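Local coordinates for glycosyl hydrolase, family 31/fibronectin type III domain protein (Clostridium perfringens, PDB 4UAP) that binds galacto-configured sugars such as N-acetylgalactosamine through a family 32 carbohydrate-binding module, and is likely to direct the parent glycoside hydrolase to its glycans, at residues T71-M76 and E146-S151. Sequence-based numbering, arbitrary orientation.
Sequences TIYNRM and EFYEKS. With NGA (2-acetamido-2-deoxy-beta-D-galactopyranose), chain C.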
loop_
_atom_site.group_PDB
_atom_site.type_symbol
_atom_site.label_atom_id
_atom_site.label_comp_id
_atom_site.label_asym_id
_atom_site.label_seq_id
_atom_site.Cartn_x
_atom_site.Cartn_y
_atom_site.Cartn_z
ATOM N N THR A 71 4.308 -7.371 -2.299
ATOM C CA THR A 71 5.361 -6.754 -1.515
ATOM C C THR A 71 5.122 -5.260 -1.422
ATOM O O THR A 71 5.052 -4.573 -2.444
ATOM C CB THR A 71 6.742 -7.005 -2.139
ATOM O OG1 THR A 71 7.011 -8.416 -2.147
ATOM C CG2 THR A 71 7.823 -6.279 -1.356
ATOM N N ILE A 72 4.994 -4.775 -0.189
ATOM C CA ILE A 72 4.793 -3.367 0.094
ATOM C C ILE A 72 6.147 -2.755 0.449
ATOM O O ILE A 72 6.843 -3.258 1.333
ATOM C CB ILE A 72 3.786 -3.162 1.254
ATOM C CG1 ILE A 72 2.448 -3.857 0.926
ATOM C CG2 ILE A 72 3.577 -1.669 1.536
ATOM C CD1 ILE A 72 1.466 -3.921 2.096
ATOM N N TYR A 73 6.526 -1.698 -0.264
ATOM C CA TYR A 73 7.775 -1.008 0.009
ATOM C C TYR A 73 7.513 0.203 0.896
ATOM O O TYR A 73 6.789 1.132 0.520
ATOM C CB TYR A 73 8.458 -0.594 -1.294
ATOM C CG TYR A 73 8.977 -1.768 -2.101
ATOM C CD1 TYR A 73 8.128 -2.500 -2.936
ATOM C CD2 TYR A 73 10.320 -2.149 -2.026
ATOM C CE1 TYR A 73 8.603 -3.573 -3.672
ATOM C CE2 TYR A 73 10.800 -3.233 -2.754
ATOM C CZ TYR A 73 9.945 -3.930 -3.577
ATOM O OH TYR A 73 10.428 -4.988 -4.304
ATOM N N ASN A 74 8.101 0.175 2.088
ATOM C CA ASN A 74 7.840 1.184 3.098
ATOM C C ASN A 74 8.829 2.336 3.026
ATOM O O ASN A 74 9.948 2.175 2.550
ATOM C CB ASN A 74 7.873 0.554 4.488
ATOM C CG ASN A 74 6.790 -0.486 4.665
ATOM O OD1 ASN A 74 5.618 -0.207 4.427
ATOM N ND2 ASN A 74 7.181 -1.704 5.036
ATOM N N ARG A 75 8.401 3.499 3.501
ATOM C CA ARG A 75 9.252 4.677 3.451
ATOM C C ARG A 75 10.354 4.554 4.493
ATOM O O ARG A 75 10.080 4.487 5.689
ATOM C CB ARG A 75 8.446 5.957 3.678
ATOM C CG ARG A 75 9.311 7.214 3.589
ATOM C CD ARG A 75 8.541 8.448 3.994
ATOM N NE ARG A 75 9.389 9.628 3.907
ATOM C CZ ARG A 75 8.963 10.862 4.147
ATOM N NH1 ARG A 75 7.697 11.067 4.494
ATOM N NH2 ARG A 75 9.802 11.882 4.040
ATOM N N MET A 76 11.599 4.533 4.031
ATOM C CA MET A 76 12.740 4.364 4.928
ATOM C C MET A 76 13.616 5.615 4.955
ATOM O O MET A 76 13.680 6.369 3.977
ATOM C CB MET A 76 13.590 3.152 4.514
ATOM C CG MET A 76 12.791 1.851 4.330
ATOM S SD MET A 76 11.863 1.318 5.786
ATOM C CE MET A 76 13.202 0.671 6.783
ATOM N N GLU A 146 4.168 -4.113 -5.092
ATOM C CA GLU A 146 4.457 -4.992 -6.230
ATOM C C GLU A 146 3.790 -6.349 -6.076
ATOM O O GLU A 146 3.739 -6.890 -4.971
ATOM C CB GLU A 146 5.970 -5.203 -6.380
ATOM C CG GLU A 146 6.736 -3.956 -6.724
ATOM C CD GLU A 146 8.188 -4.238 -7.005
ATOM O OE1 GLU A 146 8.698 -5.267 -6.508
ATOM O OE2 GLU A 146 8.818 -3.433 -7.725
ATOM N N PHE A 147 3.309 -6.904 -7.186
ATOM C CA PHE A 147 2.642 -8.206 -7.181
ATOM C C PHE A 147 3.463 -9.209 -7.993
ATOM O O PHE A 147 3.878 -8.919 -9.113
ATOM C CB PHE A 147 1.212 -8.080 -7.739
ATOM C CG PHE A 147 0.310 -7.233 -6.878
ATOM C CD1 PHE A 147 0.379 -5.849 -6.935
ATOM C CD2 PHE A 147 -0.572 -7.821 -5.987
ATOM C CE1 PHE A 147 -0.424 -5.064 -6.124
ATOM C CE2 PHE A 147 -1.384 -7.052 -5.181
ATOM C CZ PHE A 147 -1.309 -5.665 -5.245
ATOM N N TYR A 148 3.724 -10.372 -7.410
ATOM C CA TYR A 148 4.563 -11.379 -8.062
ATOM C C TYR A 148 3.741 -12.603 -8.431
ATOM O O TYR A 148 3.184 -13.276 -7.558
ATOM C CB TYR A 148 5.733 -11.776 -7.159
ATOM C CG TYR A 148 6.802 -10.714 -7.076
ATOM C CD1 TYR A 148 6.678 -9.637 -6.204
ATOM C CD2 TYR A 148 7.927 -10.781 -7.883
ATOM C CE1 TYR A 148 7.658 -8.656 -6.134
ATOM C CE2 TYR A 148 8.909 -9.816 -7.823
ATOM C CZ TYR A 148 8.771 -8.753 -6.955
ATOM O OH TYR A 148 9.755 -7.795 -6.914
ATOM N N GLU A 149 3.661 -12.885 -9.724
ATOM C CA GLU A 149 2.837 -13.982 -10.215
ATOM C C GLU A 149 3.554 -15.332 -10.080
ATOM O O GLU A 149 4.776 -15.417 -10.216
ATOM C CB GLU A 149 2.439 -13.724 -11.674
ATOM C CG GLU A 149 1.354 -14.664 -12.196
ATOM C CD GLU A 149 0.896 -14.324 -13.610
ATOM O OE1 GLU A 149 1.576 -13.531 -14.301
ATOM O OE2 GLU A 149 -0.157 -14.853 -14.027
ATOM N N LYS A 150 2.794 -16.386 -9.799
ATOM C CA LYS A 150 3.364 -17.724 -9.763
ATOM C C LYS A 150 3.632 -18.178 -11.193
ATOM O O LYS A 150 2.692 -18.372 -11.971
ATOM C CB LYS A 150 2.438 -18.707 -9.047
ATOM C CG LYS A 150 3.019 -20.120 -8.891
ATOM C CD LYS A 150 2.122 -20.983 -8.011
ATOM C CE LYS A 150 2.695 -22.376 -7.766
ATOM N NZ LYS A 150 2.741 -23.194 -9.010
ATOM N N SER A 151 4.925 -18.304 -11.510
ATOM C CA SER A 151 5.454 -18.782 -12.796
ATOM C C SER A 151 4.444 -18.873 -13.941
ATOM O O SER A 151 4.233 -19.943 -14.511
ATOM C CB SER A 151 6.110 -20.154 -12.593
ATOM O OG SER A 151 5.273 -21.016 -11.837
HETATM C C1 NGA C . 6.503 15.916 6.731
HETATM C C2 NGA C . 7.407 15.055 5.854
HETATM C C3 NGA C . 6.700 14.740 4.552
HETATM C C4 NGA C . 5.332 14.150 4.868
HETATM C C5 NGA C . 4.519 15.192 5.636
HETATM C C6 NGA C . 3.118 14.773 6.061
HETATM C C7 NGA C . 9.871 15.170 5.857
HETATM C C8 NGA C . 11.071 15.991 5.484
HETATM N N2 NGA C . 8.682 15.722 5.583
HETATM O O1 NGA C . 7.001 15.860 8.047
HETATM O O3 NGA C . 7.522 13.858 3.825
HETATM O O4 NGA C . 5.512 12.994 5.658
HETATM O O5 NGA C . 5.171 15.475 6.838
HETATM O O6 NGA C . 2.539 15.791 6.872
HETATM O O7 NGA C . 10.017 14.056 6.382
#
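Y73 from strand 64-74 and Y148, two residues along E146's own strand, share one carboxylate oxygen of E146. Y73 OH donates a hydrogen bond to E146 OE1 (2.8 Å), meeting it from above the carboxylate plane. From the opposite face Y148 OH donates to the same OE1, on its syn side, so two phenols grip a single oxygen and would be expected to stabilise its negative charge. E146 OE1 lies at the edge of the Y73 ring, near its plane, with the ring and carboxylate planes 76° apart, and E146 CG packs 3.6 Å from Y73 CE1. A chi1 of -65° sets E146 CG anti to the carbonyl carbon; the extended chain beyond CG then takes the carboxylate to the two hydroxyls. Beneath this cluster T71 and E146 form an antiparallel hydrogen-bonded pair, T71 N to E146 O and E146 N to T71 O both 2.8 Å. The pair joins strands 64-74 and 141-149 in one sheet of the CBM32 beta-sandwich. T71 OG1 lies 4.0 Å from Y148 CE1, but its hydrogen bond goes to N69 OD1. Y73 is also held through its backbone by N143 and E144, both residues of the calcium site. Past the strand, the extended side chain of R75 carries its guanidinium edge to the bound GalNAc, where NH1 donates to O3 at 2.9 Å and to O4 at 3.1 Å; the sugar is also hydrogen-bonded to I42 N.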